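Local coordinates for ChrR-like cupin domain-containing protein (Ralstonia eutropha, PDB 3CJX) that is of unknown function but adopts a cupin-like fold related to the ChrR cupin domain, at residues F100-P103 and R104-G108. Sequence-based numbering, arbitrary orientation. Where two conformers were deposited one is given.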
ATOM      1  N   PHE A 100      -4.581  10.975   3.202  1.00 35.89           N
ATOM      2  CA  PHE A 100      -4.130  10.953   1.814  1.00 35.77           C
ATOM      3  C   PHE A 100      -5.191  11.565   0.896  1.00 35.08           C
ATOM      4  O   PHE A 100      -6.381  11.282   1.032  1.00 34.59           O
ATOM      5  CB  PHE A 100      -3.849   9.487   1.413  1.00 35.34           C
ATOM      6  CG  PHE A 100      -3.240   9.305   0.054  1.00 36.25           C
ATOM      7  CD1 PHE A 100      -4.045   9.128  -1.068  1.00 37.30           C
ATOM      8  CD2 PHE A 100      -1.867   9.250  -0.101  1.00 37.44           C
ATOM      9  CE1 PHE A 100      -3.490   8.939  -2.319  1.00 37.64           C
ATOM     10  CE2 PHE A 100      -1.294   9.066  -1.346  1.00 37.52           C
ATOM     11  CZ  PHE A 100      -2.094   8.903  -2.456  1.00 37.60           C
ATOM     12  N   ASN A 101      -4.747  12.408  -0.026  1.00 33.93           N
ATOM     13  CA  ASN A 101      -5.615  13.004  -1.015  1.00 34.48           C
ATOM     14  C   ASN A 101      -4.917  13.035  -2.365  1.00 34.65           C
ATOM     15  O   ASN A 101      -3.708  13.296  -2.420  1.00 33.63           O
ATOM     16  CB  ASN A 101      -5.913  14.472  -0.691  1.00 34.87           C
ATOM     17  CG  ASN A 101      -6.695  14.669   0.594  1.00 34.89           C
ATOM     18  OD1 ASN A 101      -7.928  14.619   0.602  1.00 34.60           O
ATOM     19  ND2 ASN A 101      -5.984  15.005   1.663  1.00 32.81           N
ATOM     20  N   THR A 102      -5.664  12.752  -3.436  1.00 34.53           N
ATOM     21  CA  THR A 102      -5.176  12.998  -4.786  1.00 34.36           C
ATOM     22  C   THR A 102      -6.060  14.128  -5.262  1.00 34.45           C
ATOM     23  O   THR A 102      -7.282  13.987  -5.263  1.00 34.55           O
ATOM     24  CB  THR A 102      -5.277  11.817  -5.777  1.00 34.36           C
ATOM     25  OG1 THR A 102      -6.584  11.235  -5.738  1.00 33.16           O
ATOM     26  CG2 THR A 102      -4.220  10.771  -5.480  1.00 32.58           C
ATOM     27  N   PRO A 103      -5.460  15.258  -5.645  1.00 35.78           N
ATOM     28  CA  PRO A 103      -6.272  16.366  -6.168  1.00 36.28           C
ATOM     29  C   PRO A 103      -7.169  15.966  -7.327  1.00 36.83           C
ATOM     30  O   PRO A 103      -6.756  15.167  -8.168  1.00 36.30           O
ATOM     31  CB  PRO A 103      -5.227  17.354  -6.704  1.00 35.59           C
ATOM     32  CG  PRO A 103      -3.966  17.028  -5.977  1.00 36.46           C
ATOM     33  CD  PRO A 103      -4.015  15.573  -5.634  1.00 36.20           C
ATOM     34  N   ARG A 104      -8.368  16.545  -7.394  1.00 38.54           N
ATOM     35  CA  ARG A 104      -9.266  16.295  -8.526  1.00 40.02           C
ATOM     36  C   ARG A 104      -8.637  16.718  -9.854  1.00 40.24           C
ATOM     37  O   ARG A 104      -8.963  16.159 -10.904  1.00 40.95           O
ATOM     38  CB  ARG A 104     -10.578  17.055  -8.379  1.00 39.94           C
ATOM     39  CG  ARG A 104     -11.619  16.579  -9.381  1.00 44.30           C
ATOM     40  CD  ARG A 104     -13.017  17.135  -9.152  1.00 52.60           C
ATOM     41  NE  ARG A 104     -13.140  18.573  -9.382  1.00 52.23           N
ATOM     42  CZ  ARG A 104     -14.277  19.253  -9.241  1.00 54.30           C
ATOM     43  NH1 ARG A 104     -15.401  18.643  -8.864  1.00 57.48           N
ATOM     44  NH2 ARG A 104     -14.289  20.555  -9.472  1.00 58.84           N
ATOM     45  N   ASP A 105      -7.708  17.673  -9.798  1.00 39.80           N
ATOM     46  CA  ASP A 105      -7.118  18.219 -11.000  1.00 39.81           C
ATOM     47  C   ASP A 105      -5.983  17.408 -11.580  1.00 39.13           C
ATOM     48  O   ASP A 105      -5.388  17.842 -12.556  1.00 40.03           O
ATOM     49  CB  ASP A 105      -6.608  19.627 -10.746  1.00 40.31           C
ATOM     50  CG  ASP A 105      -7.408  20.358  -9.698  1.00 44.88           C
ATOM     51  OD1 ASP A 105      -8.494  20.898 -10.032  1.00 47.93           O
ATOM     52  OD2 ASP A 105      -6.919  20.405  -8.546  1.00 50.42           O
ATOM     53  N   ASN A 106      -5.642  16.266 -10.995  1.00 38.70           N
ATOM     54  CA  ASN A 106      -4.599  15.429 -11.586  1.00 38.40           C
ATOM     55  C   ASN A 106      -5.101  14.964 -12.949  1.00 39.20           C
ATOM     56  O   ASN A 106      -6.265  14.569 -13.056  1.00 38.78           O
ATOM     57  CB  ASN A 106      -4.310  14.187 -10.727  1.00 37.92           C
ATOM     58  CG  ASN A 106      -3.641  14.510  -9.409  1.00 36.66           C
ATOM     59  OD1 ASN A 106      -3.399  15.666  -9.087  1.00 40.96           O
ATOM     60  ND2 ASN A 106      -3.349  13.481  -8.634  1.00 34.52           N
ATOM     61  N   GLU A 107      -4.261  15.012 -13.985  1.00 40.48           N
ATOM     62  CA  GLU A 107      -4.705  14.552 -15.294  0.50 40.73           C
ATOM     63  C   GLU A 107      -4.702  13.020 -15.358  1.00 40.69           C
ATOM     64  O   GLU A 107      -5.444  12.439 -16.140  1.00 43.01           O
ATOM     65  CB  GLU A 107      -3.862  15.172 -16.414  0.50 41.06           C
ATOM     66  CG  GLU A 107      -4.538  15.179 -17.808  0.50 40.26           C
ATOM     67  CD  GLU A 107      -5.728  16.120 -17.920  0.50 31.97           C
ATOM     68  OE1 GLU A 107      -6.146  16.720 -16.905  0.50 26.59           O
ATOM     69  OE2 GLU A 107      -6.241  16.269 -19.048  0.50 33.90           O
ATOM     70  N   GLY A 108      -3.900  12.374 -14.522  1.00 39.53           N
ATOM     71  CA  GLY A 108      -3.870  10.927 -14.516  1.00 38.98           C
ATOM     72  C   GLY A 108      -3.649  10.258 -13.175  1.00 38.53           C
ATOM     73  O   GLY A 108      -3.973  10.795 -12.113  1.00 38.19           O
TER
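Asn106 and Pro103 meet at the two ends of a tight reversal, and the pair illustrates a turn closed by one backbone bond, with the side chains of its first and last residues packed against each other. The backbone part is a single hydrogen bond from Asn106 N to Pro103 O, 3.2 Å long and nearly straight at the hydrogen (169°). The donor lies well above the plane of the Pro103 carbonyl, brought there by the curl through Arg104 and Asp105.

The packing part joins the Asn106 amide to the proline ring, the two side chains lying obliquely across each other. With CG beside the backbone N (chi1 -69°), the amide reaches back alongside the ring, and Asn106 OD1 lies against it, about equally far from Pro103 CB, CG and CD (3.4 Å to CG). Asn106 ND2 passes beyond the ring at Pro103 CD (3.7 Å) toward Thr102 CB (3.8 Å). It donates a hydrogen bond to Cys73 O on strand 73-76, which probably fixes the rotation of the amide. Just before the turn, Thr102 OG1 is hydrogen-bonded to Ala51 O and Leu54 N, tying the approach to the turn into the neighbouring loop. The whole is a type I beta turn, Pro103 to Asn106, at the surface of the cupin-like beta-barrel, where the chain leaves strand 97-101 on its way to strand 110-117 of the other sheet.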